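Local coordinates for protein anti-H(O) lectin 1 (Ulex europaeus, PDB 1JXN) that binds carbohydrates as an L-fucose-specific legume lectin that carries calcium and manganese ions, at residues S19-A24 with G46-Y51; T29-L34 with T225-N230; S71-M76 with N165-V170. All blocks are in the same frame, centred on the assembly; numbering follows the deposited sequence.

How the contacts relate
The three contacts cross the legume lectin sandwich from one sheet to the other. Contact 1 lies at an edge of the curved front sheet. Contact 2 belongs to the flat back sheet, next to contact 3, its centre about 11 Å from that of contact 1 and about 10 Å from that of contact 3. L32 reaches across to contact 1, its CD1 3.5 Å from F20 CE2. Contacts 2 and 3 join directly where L229 N lies 2.6 Å from S73 O, probably a hydrogen bond. G46 and the side chain of H226 each stand about 10 Å from the bound methyl alpha-L-fucopyranoside, and the side chain of F74 about 13 Å from the manganese ion.

Contact 1: residues S19-A24 with G46-Y51; sequences SFQGNA and GGIARY. Unlike the reference sequence in segment 19-24: N23 (reference Asp).
S19 and R50 exchange two backbone hydrogen bonds across an antiparallel strand pair, S19 N to R50 O and R50 N to S19 O, both 3.1 Å. The serine hydroxyl sits between its own backbone N and carbonyl carbon (chi1 55°), which brings OG alongside the arginine, 3.3 Å from CG of R50. The arginine chain then bends, and its NH1 is held by hydrogen bonds to the hydroxyls of S211 and S98. F20 comes next, in a non-hydrogen-bonded pair with A49; its ring lies on the other face of the sheet, with CD2 3.5 Å from CB of A49, and both side chains also touch L32. Q21 returns to the face of S19. It bonds I48 in both directions, Q21 N to I48 O at 2.9 Å and I48 N to Q21 O at 3.1 Å, while its side chain crosses that of R50 at a slant, the amide and guanidinium planes 62° apart. L100 packs against both Q21 and I48. At G22 the backbone takes a positive phi (65°), a conformation that suits glycine, and the chain begins to turn. The pairing reaches one residue further through a hydrogen bond from N23 N to G46 O, 3.1 Å. A24 then folds back over G47, its CB 3.6 Å from CA of G47. Strand 44-56 is bonded on its other flank to strand 209-219, through G47 with G216 and A49 with F214; within this chain strand 18-22 is an outermost strand of the curved front sheet characteristic of the legume lectin fold.

Contact 2: residues T29-L34 with T225-N230; sequences TGVLQL and THEVLN
L32 and Q33 run antiparallel to E227 and V228 as a very short strand pair, and the end-to-end directions of the touching parts are 135° apart. Three backbone hydrogen bonds hold it: L32 N to V228 O at 3.0 Å, V228 N to L32 O at 2.8 Å and L34 N to H226 O at 3.0 Å. In the legume lectin sandwich this joins the short strand 32-33 to strand 224-236 of the flat back sheet, while Q33 pairs on its other flank with S25. L32 and V228 run alongside each other on one face of the pair, with their CB atoms 3.9 Å apart. L34 crosses the same valine, CD1 lying 3.8 Å from CG2 of V228. All three reach F214, and the two leucines also touch A49, so the apolar face of the pair packs directly on the front sheet. On the other face the aliphatic CG of Q33 lies 3.2 Å from OE2 of E227; amide and carboxylate are nearly coplanar (5°), but Q33 OE1 and E227 OE2 are not hydrogen-bonded. The other carboxylate oxygen comes close to E77, an arrangement that may favour a proton on one of the two acids. H226 ND1 is hydrogen-bonded to N35 OD1, and T225 OG1 to N35 O. V31 places CG1 anti to its backbone N (chi1 172°), and this branch presses on CB of E227 at 3.3 Å, while CG2 reaches CD1 of L229. Before V31, a water can donate to O of G30 and to O of L229, 2.6 Å from the latter.

Contact 3: residues S71-M76 with N165-V170; sequences SFSFFM and NNVANV
The carbonyl oxygen of F72 receives a short and nearly straight hydrogen bond from V170 N, 2.8 Å long with 170° at the hydrogen. The return bond, F72 N to V170 O, measures 3.1 Å. Two residues along, F74 and A168 form a second such pair, F74 N to A168 O and A168 N to F74 O both at 2.9 Å. This is the antiparallel pairing of strands 67-78 and 168-175 in the flat back sheet of the legume lectin fold; strand 224-236 bonds to the other flank of 67-78. V170 is wedged between two phenylalanines on the face turned to the interior. Its CB stands over the F72 ring face, offset toward the rim, in a CH-pi contact 3.8 Å from the ring centroid and 20° off the normal. A first torsion of 58° puts the F72 ring there, with CG between the backbone N and the carbonyl carbon. F74 receives the same valine differently: CG2 of V170 meets the ring at its edge, in plane, 3.4 Å from CE2 of F74, while CB of A168 lies over one face, offset toward the rim. Both rings carry on into edge-to-face stacks, F72 with F214 and F74 with F126, linking this sheet to the front one. On the opposite face OG of S73 lies 2.6 Å from ND2 of N169; that hydroxyl also has a weak hydrogen bond with N230. Past V167, whose CG2 touches CB of F75, direct pairing gives way to a water that accepts from M76 N at 3.0 Å and lies within donating reach of O of N166.

Contact 1: residues S19-A24 with G46-Y51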
loop_
_atom_site.group_PDB
_atom_site.type_symbol
_atom_site.label_atom_id
_atom_site.label_comp_id
_atom_site.label_asym_id
_atom_site.label_seq_id
_atom_site.Cartn_x
_atom_site.Cartn_y
_atom_site.Cartn_z
ATOM N N SER A 19 0.853 5.192 9.233
ATOM C CA SER A 19 0.610 4.989 10.655
ATOM C C SER A 19 1.725 5.701 11.402
ATOM O O SER A 19 2.895 5.605 11.032
ATOM C CB SER A 19 0.573 3.508 11.015
ATOM O OG SER A 19 1.745 2.856 10.590
ATOM N N PHE A 20 1.344 6.463 12.416
ATOM C CA PHE A 20 2.291 7.228 13.197
ATOM C C PHE A 20 2.357 6.689 14.608
ATOM O O PHE A 20 1.376 6.161 15.119
ATOM C CB PHE A 20 1.874 8.694 13.247
ATOM C CG PHE A 20 1.737 9.341 11.898
ATOM C CD1 PHE A 20 0.496 9.428 11.276
ATOM C CD2 PHE A 20 2.844 9.883 11.256
ATOM C CE1 PHE A 20 0.361 10.047 10.038
ATOM C CE2 PHE A 20 2.715 10.505 10.012
ATOM C CZ PHE A 20 1.475 10.588 9.407
ATOM N N GLN A 21 3.535 6.812 15.211
ATOM C CA GLN A 21 3.791 6.381 16.584
ATOM C C GLN A 21 4.597 7.498 17.235
ATOM O O GLN A 21 5.209 8.316 16.550
ATOM C CB GLN A 21 4.542 5.050 16.618
ATOM C CG GLN A 21 3.711 3.883 16.146
ATOM C CD GLN A 21 4.512 2.613 15.995
ATOM O OE1 GLN A 21 4.379 1.678 16.771
ATOM N NE2 GLN A 21 5.355 2.575 14.982
ATOM N N GLY A 22 4.547 7.576 18.554
ATOM C CA GLY A 22 5.266 8.635 19.231
ATOM C C GLY A 22 4.641 9.950 18.824
ATOM O O GLY A 22 3.417 10.026 18.665
ATOM N N ASN A 23 5.463 10.968 18.590
ATOM C CA ASN A 23 4.933 12.272 18.207
ATOM C C ASN A 23 5.363 12.720 16.816
ATOM O O ASN A 23 5.979 13.777 16.653
ATOM C CB ASN A 23 5.246 13.335 19.273
ATOM C CG ASN A 23 4.497 13.090 20.601
ATOM O OD1 ASN A 23 3.443 13.678 20.851
ATOM N ND2 ASN A 23 5.052 12.237 21.453
ATOM N N ALA A 24 5.021 11.894 15.820
ATOM C CA ALA A 24 5.288 12.146 14.395
ATOM C C ALA A 24 3.939 12.370 13.694
ATOM O O ALA A 24 2.937 11.748 14.063
ATOM C CB ALA A 24 6.007 10.961 13.770
ATOM N N GLY A 46 10.442 11.335 20.193
ATOM C CA GLY A 46 10.580 11.043 18.775
ATOM C C GLY A 46 9.348 10.410 18.169
ATOM O O GLY A 46 8.389 10.106 18.889
ATOM N N GLY A 47 9.383 10.160 16.862
ATOM C CA GLY A 47 8.237 9.562 16.213
ATOM C C GLY A 47 8.555 8.701 15.013
ATOM O O GLY A 47 9.556 8.893 14.338
ATOM N N ILE A 48 7.658 7.765 14.736
ATOM C CA ILE A 48 7.797 6.852 13.619
ATOM C C ILE A 48 6.623 7.083 12.698
ATOM O O ILE A 48 5.539 7.406 13.154
ATOM C CB ILE A 48 7.730 5.403 14.082
ATOM C CG1 ILE A 48 8.823 5.118 15.107
ATOM C CG2 ILE A 48 7.855 4.479 12.907
ATOM C CD1 ILE A 48 8.855 3.683 15.567
ATOM N N ALA A 49 6.853 6.964 11.400
ATOM C CA ALA A 49 5.793 7.115 10.408
ATOM C C ALA A 49 6.096 6.109 9.307
ATOM O O ALA A 49 7.088 6.255 8.596
ATOM C CB ALA A 49 5.768 8.546 9.846
ATOM N N ARG A 50 5.261 5.086 9.172
ATOM C CA ARG A 50 5.504 4.066 8.151
ATOM C C ARG A 50 4.354 3.869 7.176
ATOM O O ARG A 50 3.219 4.214 7.492
ATOM C CB ARG A 50 5.868 2.728 8.812
ATOM C CG ARG A 50 4.992 2.370 9.988
ATOM C CD ARG A 50 5.484 1.117 10.697
ATOM N NE ARG A 50 6.072 1.385 12.009
ATOM C CZ ARG A 50 6.781 0.494 12.696
ATOM N NH1 ARG A 50 6.993 -0.718 12.194
ATOM N NH2 ARG A 50 7.274 0.803 13.885
ATOM N N TYR A 51 4.650 3.351 5.983
ATOM C CA TYR A 51 3.603 3.102 5.005
ATOM C C TYR A 51 2.660 2.073 5.624
ATOM O O TYR A 51 3.095 1.078 6.226
ATOM C CB TYR A 51 4.154 2.615 3.669
ATOM C CG TYR A 51 3.096 2.575 2.592
ATOM C CD1 TYR A 51 2.707 1.373 2.007
ATOM C CD2 TYR A 51 2.440 3.745 2.195
ATOM C CE1 TYR A 51 1.680 1.332 1.054
ATOM C CE2 TYR A 51 1.412 3.726 1.241
ATOM C CZ TYR A 51 1.034 2.516 0.683
ATOM O OH TYR A 51 -0.021 2.478 -0.204
#

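Contact 2: residues T29-L34 with T225-N230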
loop_
_atom_site.group_PDB
_atom_site.type_symbol
_atom_site.label_atom_id
_atom_site.label_comp_id
_atom_site.label_asym_id
_atom_site.label_seq_id
_atom_site.Cartn_x
_atom_site.Cartn_y
_atom_site.Cartn_z
ATOM N N THR A 29 1.972 22.641 6.570
ATOM C CA THR A 29 2.834 23.021 5.462
ATOM C C THR A 29 3.073 21.810 4.551
ATOM O O THR A 29 3.927 21.851 3.657
ATOM C CB THR A 29 4.156 23.591 5.980
ATOM O OG1 THR A 29 4.901 22.557 6.628
ATOM C CG2 THR A 29 3.888 24.686 7.003
ATOM N N GLY A 30 2.282 20.751 4.768
ATOM C CA GLY A 30 2.380 19.538 3.970
ATOM C C GLY A 30 3.648 18.747 4.205
ATOM O O GLY A 30 4.000 17.889 3.401
ATOM N N VAL A 31 4.327 19.034 5.311
ATOM C CA VAL A 31 5.578 18.348 5.655
ATOM C C VAL A 31 5.377 17.173 6.636
ATOM O O VAL A 31 4.579 17.259 7.575
ATOM C CB VAL A 31 6.627 19.362 6.244
ATOM C CG1 VAL A 31 7.849 18.638 6.773
ATOM C CG2 VAL A 31 7.063 20.345 5.177
ATOM N N LEU A 32 6.074 16.068 6.388
ATOM C CA LEU A 32 5.995 14.913 7.280
ATOM C C LEU A 32 6.989 15.142 8.428
ATOM O O LEU A 32 8.187 14.975 8.251
ATOM C CB LEU A 32 6.331 13.610 6.530
ATOM C CG LEU A 32 6.454 12.344 7.398
ATOM C CD1 LEU A 32 5.201 12.142 8.201
ATOM C CD2 LEU A 32 6.757 11.125 6.566
ATOM N N GLN A 33 6.494 15.556 9.588
ATOM C CA GLN A 33 7.352 15.796 10.741
ATOM C C GLN A 33 7.478 14.540 11.596
ATOM O O GLN A 33 6.486 14.023 12.095
ATOM C CB GLN A 33 6.807 16.941 11.576
ATOM C CG GLN A 33 7.562 17.163 12.868
ATOM C CD GLN A 33 6.955 18.260 13.699
ATOM O OE1 GLN A 33 7.032 19.434 13.343
ATOM N NE2 GLN A 33 6.339 17.885 14.815
ATOM N N LEU A 34 8.716 14.095 11.802
ATOM C CA LEU A 34 9.015 12.871 12.551
ATOM C C LEU A 34 9.105 12.967 14.065
ATOM O O LEU A 34 8.949 11.961 14.760
ATOM C CB LEU A 34 10.287 12.229 11.999
ATOM C CG LEU A 34 10.190 11.875 10.515
ATOM C CD1 LEU A 34 11.570 11.520 9.968
ATOM C CD2 LEU A 34 9.179 10.753 10.329
ATOM N N THR A 225 14.018 19.408 15.164
ATOM C CA THR A 225 13.022 18.573 14.504
ATOM C C THR A 225 13.561 18.071 13.162
ATOM O O THR A 225 14.338 18.764 12.484
ATOM C CB THR A 225 11.645 19.272 14.323
ATOM O OG1 THR A 225 10.734 18.354 13.705
ATOM C CG2 THR A 225 11.757 20.529 13.457
ATOM N N HIS A 226 13.154 16.860 12.794
ATOM C CA HIS A 226 13.602 16.229 11.565
ATOM C C HIS A 226 12.360 15.946 10.731
ATOM O O HIS A 226 11.476 15.216 11.172
ATOM C CB HIS A 226 14.333 14.934 11.922
ATOM C CG HIS A 226 15.304 15.090 13.056
ATOM N ND1 HIS A 226 14.920 15.017 14.378
ATOM C CD2 HIS A 226 16.629 15.367 13.067
ATOM C CE1 HIS A 226 15.959 15.256 15.156
ATOM N NE2 HIS A 226 17.010 15.469 14.383
ATOM N N GLU A 227 12.293 16.511 9.527
ATOM C CA GLU A 227 11.119 16.324 8.682
ATOM C C GLU A 227 11.322 15.991 7.204
ATOM O O GLU A 227 12.153 16.597 6.512
ATOM C CB GLU A 227 10.165 17.512 8.834
ATOM C CG GLU A 227 10.814 18.871 9.090
ATOM C CD GLU A 227 10.123 19.649 10.207
ATOM O OE1 GLU A 227 10.134 20.897 10.182
ATOM O OE2 GLU A 227 9.581 19.008 11.131
ATOM N N VAL A 228 10.523 15.031 6.734
ATOM C CA VAL A 228 10.534 14.543 5.354
ATOM C C VAL A 228 9.719 15.453 4.416
ATOM O O VAL A 228 8.575 15.811 4.707
ATOM C CB VAL A 228 10.001 13.088 5.297
ATOM C CG1 VAL A 228 10.089 12.528 3.884
ATOM C CG2 VAL A 228 10.774 12.214 6.275
ATOM N N LEU A 229 10.316 15.782 3.276
ATOM C CA LEU A 229 9.729 16.666 2.274
ATOM C C LEU A 229 8.945 15.948 1.173
ATOM O O LEU A 229 8.073 16.532 0.527
ATOM C CB LEU A 229 10.825 17.517 1.651
ATOM C CG LEU A 229 10.382 18.877 1.149
ATOM C CD1 LEU A 229 9.911 19.692 2.325
ATOM C CD2 LEU A 229 11.524 19.558 0.442
ATOM N N ASN A 230 9.264 14.678 0.966
ATOM C CA ASN A 230 8.606 13.855 -0.041
ATOM C C ASN A 230 9.138 12.436 0.131
ATOM O O ASN A 230 9.982 12.196 0.990
ATOM C CB ASN A 230 8.918 14.382 -1.447
ATOM C CG ASN A 230 10.397 14.420 -1.727
ATOM O OD1 ASN A 230 11.038 15.443 -1.564
ATOM N ND2 ASN A 230 10.952 13.277 -2.126
HETATM O O HOH W 1 5.823 17.802 0.873
#

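Contact 3: residues S71-M76 with N165-V170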
loop_
_atom_site.group_PDB
_atom_site.type_symbol
_atom_site.label_atom_id
_atom_site.label_comp_id
_atom_site.label_asym_id
_atom_site.label_seq_id
_atom_site.Cartn_x
_atom_site.Cartn_y
_atom_site.Cartn_z
ATOM N N SER A 71 13.655 7.124 -2.282
ATOM C CA SER A 71 14.275 8.427 -2.242
ATOM C C SER A 71 13.382 9.404 -1.522
ATOM O O SER A 71 12.154 9.297 -1.575
ATOM C CB SER A 71 14.580 8.918 -3.647
ATOM O OG SER A 71 13.548 8.580 -4.551
ATOM N N PHE A 72 14.009 10.332 -0.818
ATOM C CA PHE A 72 13.281 11.337 -0.080
ATOM C C PHE A 72 14.187 12.501 0.245
ATOM O O PHE A 72 15.403 12.339 0.355
ATOM C CB PHE A 72 12.727 10.741 1.220
ATOM C CG PHE A 72 13.785 10.148 2.131
ATOM C CD1 PHE A 72 14.205 10.833 3.277
ATOM C CD2 PHE A 72 14.340 8.892 1.859
ATOM C CE1 PHE A 72 15.157 10.273 4.130
ATOM C CE2 PHE A 72 15.290 8.327 2.708
ATOM C CZ PHE A 72 15.697 9.016 3.845
ATOM N N SER A 73 13.601 13.682 0.385
ATOM C CA SER A 73 14.369 14.866 0.741
ATOM C C SER A 73 13.898 15.250 2.125
ATOM O O SER A 73 12.706 15.181 2.383
ATOM C CB SER A 73 14.060 16.016 -0.206
ATOM O OG SER A 73 14.275 15.648 -1.548
ATOM N N PHE A 74 14.810 15.602 3.024
ATOM C CA PHE A 74 14.409 16.018 4.362
ATOM C C PHE A 74 15.258 17.214 4.750
ATOM O O PHE A 74 16.229 17.531 4.063
ATOM C CB PHE A 74 14.597 14.889 5.380
ATOM C CG PHE A 74 16.040 14.554 5.671
ATOM C CD1 PHE A 74 16.734 15.210 6.694
ATOM C CD2 PHE A 74 16.717 13.592 4.916
ATOM C CE1 PHE A 74 18.081 14.913 6.956
ATOM C CE2 PHE A 74 18.061 13.285 5.174
ATOM C CZ PHE A 74 18.745 13.949 6.193
ATOM N N PHE A 75 14.851 17.922 5.791
ATOM C CA PHE A 75 15.625 19.057 6.281
ATOM C C PHE A 75 15.450 19.028 7.790
ATOM O O PHE A 75 14.608 18.287 8.295
ATOM C CB PHE A 75 15.223 20.418 5.636
ATOM C CG PHE A 75 13.821 20.895 5.973
ATOM C CD1 PHE A 75 12.730 20.528 5.171
ATOM C CD2 PHE A 75 13.590 21.711 7.089
ATOM C CE1 PHE A 75 11.432 20.963 5.474
ATOM C CE2 PHE A 75 12.302 22.153 7.403
ATOM C CZ PHE A 75 11.213 21.780 6.594
ATOM N N MET A 76 16.296 19.750 8.513
ATOM C CA MET A 76 16.222 19.762 9.968
ATOM C C MET A 76 16.215 21.197 10.421
ATOM O O MET A 76 16.702 22.069 9.729
ATOM C CB MET A 76 17.433 19.052 10.579
ATOM C CG MET A 76 17.813 17.726 9.932
ATOM S SD MET A 76 19.236 17.001 10.750
ATOM C CE MET A 76 20.559 17.955 10.070
ATOM N N ASN A 165 17.056 25.985 4.405
ATOM C CA ASN A 165 18.073 26.409 3.446
ATOM C C ASN A 165 18.993 25.263 3.018
ATOM O O ASN A 165 19.635 25.341 1.975
ATOM C CB ASN A 165 18.889 27.586 4.024
ATOM C CG ASN A 165 18.816 27.675 5.567
ATOM O OD1 ASN A 165 17.772 28.003 6.140
ATOM N ND2 ASN A 165 19.946 27.410 6.236
ATOM N N ASN A 166 19.037 24.184 3.796
ATOM C CA ASN A 166 19.887 23.053 3.439
ATOM C C ASN A 166 19.192 21.715 3.344
ATOM O O ASN A 166 19.450 20.801 4.139
ATOM C CB ASN A 166 21.120 22.968 4.342
ATOM C CG ASN A 166 22.238 23.894 3.879
ATOM O OD1 ASN A 166 22.463 24.943 4.469
ATOM N ND2 ASN A 166 22.931 23.511 2.806
ATOM N N VAL A 167 18.313 21.603 2.351
ATOM C CA VAL A 167 17.589 20.360 2.110
ATOM C C VAL A 167 18.559 19.270 1.622
ATOM O O VAL A 167 19.510 19.537 0.872
ATOM C CB VAL A 167 16.443 20.557 1.090
ATOM C CG1 VAL A 167 15.812 19.212 0.720
ATOM C CG2 VAL A 167 15.403 21.485 1.673
ATOM N N ALA A 168 18.344 18.053 2.100
ATOM C CA ALA A 168 19.186 16.937 1.712
ATOM C C ALA A 168 18.362 15.868 0.992
ATOM O O ALA A 168 17.244 15.546 1.403
ATOM C CB ALA A 168 19.874 16.358 2.941
ATOM N N ASN A 169 18.909 15.358 -0.107
ATOM C CA ASN A 169 18.265 14.311 -0.890
ATOM C C ASN A 169 18.922 12.977 -0.586
ATOM O O ASN A 169 20.129 12.807 -0.764
ATOM C CB ASN A 169 18.416 14.562 -2.390
ATOM C CG ASN A 169 17.783 15.848 -2.831
ATOM O OD1 ASN A 169 18.215 16.450 -3.806
ATOM N ND2 ASN A 169 16.765 16.289 -2.115
ATOM N N VAL A 170 18.122 12.018 -0.176
ATOM C CA VAL A 170 18.634 10.711 0.136
ATOM C C VAL A 170 18.109 9.684 -0.856
ATOM O O VAL A 170 16.998 9.808 -1.369
ATOM C CB VAL A 170 18.231 10.312 1.556
ATOM C CG1 VAL A 170 18.681 8.886 1.860
ATOM C CG2 VAL A 170 18.812 11.311 2.543
HETATM O O HOH W 2 18.640 20.824 7.044
#